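Local atomic coordinates of DNA helicase RecQ (Deinococcus radiodurans, PDB entry 4Q48), a protein that probably couples ATP hydrolysis to unwinding of duplex DNA in the 3'-5' direction, as a RecQ-family helicase whose catalytic core makes up this chain. Residues R26-Q29 with G30-Q34; S367-D370 with A371-Y375. All blocks are in the same frame, centred on the assembly; numbering follows the deposited sequence.

Interaction 1 (R26-Q29 with G30-Q34); sequences RGVQ and GEIVQ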
loop_
_atom_site.group_PDB
_atom_site.type_symbol
_atom_site.label_atom_id
_atom_site.label_comp_id
_atom_site.label_asym_id
_atom_site.label_seq_id
_atom_site.Cartn_x
_atom_site.Cartn_y
_atom_site.Cartn_z
ATOM N N ARG A 26 -7.642 11.771 15.189
ATOM C CA ARG A 26 -6.874 12.355 14.095
ATOM C C ARG A 26 -7.371 11.933 12.720
ATOM O O ARG A 26 -7.452 10.749 12.405
ATOM C CB ARG A 26 -5.390 12.009 14.269
ATOM C CG ARG A 26 -4.873 12.533 15.593
ATOM C CD ARG A 26 -3.520 12.009 16.052
ATOM N NE ARG A 26 -3.070 12.869 17.149
ATOM C CZ ARG A 26 -2.001 12.661 17.911
ATOM N NH1 ARG A 26 -1.221 11.597 17.710
ATOM N NH2 ARG A 26 -1.725 13.527 18.888
ATOM N N GLY A 27 -7.649 12.914 11.874
ATOM C CA GLY A 27 -8.173 12.623 10.557
ATOM C C GLY A 27 -9.517 11.926 10.654
ATOM O O GLY A 27 -10.433 12.411 11.321
ATOM N N VAL A 28 -9.633 10.779 9.998
ATOM C CA VAL A 28 -10.907 10.069 9.920
ATOM C C VAL A 28 -11.193 9.097 11.080
ATOM O O VAL A 28 -12.172 8.349 11.027
ATOM C CB VAL A 28 -11.002 9.280 8.597
ATOM C CG1 VAL A 28 -10.613 10.158 7.443
ATOM C CG2 VAL A 28 -10.108 8.065 8.632
ATOM N N GLN A 29 -10.361 9.087 12.121
ATOM C CA GLN A 29 -10.523 8.067 13.157
ATOM C C GLN A 29 -11.758 8.226 14.037
ATOM O O GLN A 29 -12.311 7.230 14.493
ATOM C CB GLN A 29 -9.298 8.028 14.062
ATOM C CG GLN A 29 -7.970 7.957 13.348
ATOM C CD GLN A 29 -6.838 7.532 14.290
ATOM O OE1 GLN A 29 -6.215 6.473 14.102
ATOM N NE2 GLN A 29 -6.594 8.344 15.337
ATOM N N GLY A 30 -12.216 9.455 14.240
ATOM C CA GLY A 30 -13.438 9.678 14.985
ATOM C C GLY A 30 -14.590 9.022 14.263
ATOM O O GLY A 30 -15.398 8.299 14.863
ATOM N N GLU A 31 -14.648 9.255 12.957
ATOM C CA GLU A 31 -15.671 8.644 12.124
ATOM C C GLU A 31 -15.568 7.128 12.226
ATOM O O GLU A 31 -16.594 6.452 12.317
ATOM C CB GLU A 31 -15.563 9.111 10.659
ATOM C CG GLU A 31 -15.893 10.601 10.411
ATOM C CD GLU A 31 -14.750 11.590 10.701
ATOM O OE1 GLU A 31 -13.661 11.168 11.155
ATOM O OE2 GLU A 31 -14.955 12.809 10.470
ATOM N N ILE A 32 -14.342 6.596 12.192
ATOM C CA ILE A 32 -14.141 5.144 12.258
ATOM C C ILE A 32 -14.578 4.527 13.581
ATOM O O ILE A 32 -15.330 3.547 13.605
ATOM C CB ILE A 32 -12.676 4.755 12.018
ATOM C CG1 ILE A 32 -12.251 5.159 10.599
ATOM C CG2 ILE A 32 -12.509 3.259 12.187
ATOM C CD1 ILE A 32 -10.821 4.772 10.223
ATOM N N VAL A 33 -14.112 5.099 14.682
ATOM C CA VAL A 33 -14.429 4.538 15.982
ATOM C C VAL A 33 -15.929 4.580 16.269
ATOM O O VAL A 33 -16.471 3.649 16.856
ATOM C CB VAL A 33 -13.656 5.245 17.089
ATOM C CG1 VAL A 33 -14.257 4.933 18.455
ATOM C CG2 VAL A 33 -12.213 4.809 17.042
ATOM N N GLN A 34 -16.613 5.619 15.802
ATOM C CA GLN A 34 -18.068 5.695 15.964
ATOM C C GLN A 34 -18.824 4.635 15.166
ATOM O O GLN A 34 -19.843 4.120 15.588
ATOM C CB GLN A 34 -18.569 7.078 15.561
ATOM C CG GLN A 34 -20.011 7.348 15.928
ATOM C CD GLN A 34 -20.472 8.714 15.456
ATOM O OE1 GLN A 34 -20.311 9.070 14.283
ATOM N NE2 GLN A 34 -21.025 9.501 16.375
#
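Val-28 and Ile-32 meet both through backbone and through side chains at the first turn of helix 29-37. Ile-32 N gives its hydrogen to Val-28 O over 3.0 Å, which ties the residue before the helix to its first turn. The next bond, Val-33 N to Gln-29 O at 2.8 Å, lies inside the helix. Val-28 holds the N-cap position and is also the third residue of a type II' beta turn from Arg-26 to Gln-29. Gly-27 takes a positive phi in that turn.

The apolar contact is small. CG2 of Val-28 packs on CD1 of Ile-32 at 3.7 Å, the two side chains slanting across each other. Ile-32 CG1 lies anti to its own carbonyl carbon (chi1 -63°), which puts it beside Val-28 O. Ile-32 also touches Cys-55 of helix 50-62 and Phe-203 of strand 202-204. Cutting Ile-32 back to an alanine would remove CG1 and CD1, is likely to leave Val-28 CG2 without its apolar mate, and would probably open a gap beside Phe-203.

Glu-31 is the polar neighbour. Its chain bends at chi2 (82°), which brings OE1 beside Val-28. It lies close to Val-28 O, but both atoms are acceptors and no hydrogen bond joins them.

Arg-26 and Gln-29 belong to the ADP site observed for this protein, and Arg-26 makes a cation-pi contact with Tyr-22. The tight turn followed at once by the helix start is consistent with the adenine-recognising motif 0 of RecQ helicases. The first helical bonds probably help to place Gln-29, while the turn may do the same for Arg-26.

Interaction 2 (S367-D370 with A371-Y375); sequences SKLD and ALLTY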
loop_
_atom_site.group_PDB
_atom_site.type_symbol
_atom_site.label_atom_id
_atom_site.label_comp_id
_atom_site.label_asym_id
_atom_site.label_seq_id
_atom_site.Cartn_x
_atom_site.Cartn_y
_atom_site.Cartn_z
ATOM N N SER A 367 2.280 -6.348 -12.524
ATOM C CA SER A 367 1.544 -5.116 -12.308
ATOM C C SER A 367 2.213 -4.312 -11.194
ATOM O O SER A 367 2.154 -3.078 -11.212
ATOM C CB SER A 367 0.085 -5.373 -11.976
ATOM O OG SER A 367 -0.007 -6.181 -10.845
ATOM N N LYS A 368 2.837 -4.998 -10.228
ATOM C CA LYS A 368 3.593 -4.298 -9.190
ATOM C C LYS A 368 4.571 -3.376 -9.856
ATOM O O LYS A 368 4.633 -2.193 -9.532
ATOM C CB LYS A 368 4.355 -5.256 -8.272
ATOM C CG LYS A 368 3.528 -6.007 -7.246
ATOM C CD LYS A 368 2.451 -5.130 -6.603
ATOM C CE LYS A 368 1.680 -5.883 -5.506
ATOM N NZ LYS A 368 0.671 -5.027 -4.806
ATOM N N LEU A 369 5.303 -3.934 -10.819
ATOM C CA LEU A 369 6.313 -3.219 -11.581
ATOM C C LEU A 369 5.692 -2.132 -12.453
ATOM O O LEU A 369 6.262 -1.057 -12.603
ATOM C CB LEU A 369 7.112 -4.188 -12.449
ATOM C CG LEU A 369 8.058 -3.481 -13.418
ATOM C CD1 LEU A 369 9.141 -2.773 -12.618
ATOM C CD2 LEU A 369 8.632 -4.411 -14.450
ATOM N N ASP A 370 4.543 -2.424 -13.059
ATOM C CA ASP A 370 3.873 -1.448 -13.919
ATOM C C ASP A 370 3.433 -0.248 -13.094
ATOM O O ASP A 370 3.532 0.903 -13.532
ATOM C CB ASP A 370 2.667 -2.063 -14.627
ATOM C CG ASP A 370 1.910 -1.044 -15.483
ATOM O OD1 ASP A 370 2.359 -0.688 -16.622
ATOM O OD2 ASP A 370 0.857 -0.571 -14.979
ATOM N N ALA A 371 2.942 -0.533 -11.898
ATOM C CA ALA A 371 2.545 0.505 -11.005
ATOM C C ALA A 371 3.764 1.375 -10.718
ATOM O O ALA A 371 3.716 2.602 -10.896
ATOM C CB ALA A 371 1.994 -0.070 -9.751
ATOM N N LEU A 372 4.868 0.732 -10.334
ATOM C CA LEU A 372 6.047 1.460 -9.908
ATOM C C LEU A 372 6.615 2.347 -11.026
ATOM O O LEU A 372 6.841 3.547 -10.833
ATOM C CB LEU A 372 7.099 0.469 -9.412
ATOM C CG LEU A 372 8.380 1.049 -8.812
ATOM C CD1 LEU A 372 8.057 2.132 -7.791
ATOM C CD2 LEU A 372 9.127 -0.071 -8.135
ATOM N N LEU A 373 6.779 1.754 -12.208
ATOM C CA LEU A 373 7.215 2.471 -13.401
ATOM C C LEU A 373 6.283 3.631 -13.763
ATOM O O LEU A 373 6.734 4.705 -14.171
ATOM C CB LEU A 373 7.337 1.501 -14.577
ATOM C CG LEU A 373 8.528 0.541 -14.502
ATOM C CD1 LEU A 373 8.614 -0.307 -15.742
ATOM C CD2 LEU A 373 9.808 1.320 -14.362
ATOM N N THR A 374 4.983 3.431 -13.611
ATOM C CA THR A 374 4.046 4.512 -13.876
ATOM C C THR A 374 4.294 5.677 -12.922
ATOM O O THR A 374 4.229 6.834 -13.331
ATOM C CB THR A 374 2.628 4.005 -13.797
ATOM O OG1 THR A 374 2.443 3.087 -14.876
ATOM C CG2 THR A 374 1.637 5.113 -13.936
ATOM N N TYR A 375 4.600 5.378 -11.656
ATOM C CA TYR A 375 4.957 6.417 -10.690
ATOM C C TYR A 375 6.282 7.068 -11.078
ATOM O O TYR A 375 6.406 8.292 -11.037
ATOM C CB TYR A 375 5.015 5.860 -9.265
ATOM C CG TYR A 375 5.720 6.751 -8.267
ATOM C CD1 TYR A 375 5.148 7.940 -7.837
ATOM C CD2 TYR A 375 6.958 6.399 -7.750
ATOM C CE1 TYR A 375 5.788 8.759 -6.931
ATOM C CE2 TYR A 375 7.608 7.209 -6.846
ATOM C CZ TYR A 375 7.011 8.385 -6.430
ATOM O OH TYR A 375 7.650 9.184 -5.507
#
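Leu-369 and Leu-373 lie one helical turn apart and pack at a slant, branch against branch. CD1 of Leu-369 reaches CG of Leu-373 at 3.9 Å. Leu-369 has CG opposite its backbone N (chi1 172°), whereas Leu-373 has CG beside its own N (chi1 -72°). Together these torsions bring the end of one side chain beside the branch point of the other. CD1 of Leu-373 completes the contact, 4.0 Å from Leu-369 CG. The Leu-373 side chain also lies against the backbone of the preceding turn, with its CG next to Leu-369 O. Both leucines press on Arg-349 of helix 342-354.

All these residues sit on helix 359-376, within the RecQ zinc-binding region. Regular i to i+4 backbone bonds run through it, from Ala-371 N to Ser-367 O onward.

Asp-370 and Thr-374 form a second, polar pair, and their side chains also cross at a slant. They do not bond each other: Asp-370 OD2 stays 4.0 Å from Thr-374 OG1. The threonine hydroxyl turns back to the backbone instead and donates to Asp-370 O over 2.8 Å. It can do so because OG1 lies beside its own backbone N (chi1 -66°). Thr-374 N donates to that same oxygen at 2.9 Å. The two donors arrive from opposite faces of the carbonyl plane, so the oxygen is gripped twice. Asp-370 OD2 bonds Ser-479 OG.

Ala-371 and Leu-372 set their CB atoms against the carbonyl oxygens of the turn before them. Lys-368 makes salt bridges with Glu-318 and Asp-184.

How the interactions relate
Interaction 1 comes first along the chain and belongs to the DEAD/DEAH box helicase part. Interaction 2 comes later, in the RecQ zinc-binding part. Their centres are 31 Å apart and their nearest atoms about 21 Å apart, so they do not touch. Interaction 1 contributes to the ADP site: the side chain of Gln-29 lies beside Gly-51 and near Tyr-22, both of that site. No nucleotide is bound in this model. Interaction 2 lies away from the nucleotide and zinc sites, although the four zinc-binding cysteines, Cys-381, Cys-398, Cys-401 and Cys-404, belong to the same zinc-binding region. One starts a helix; the other lies within one.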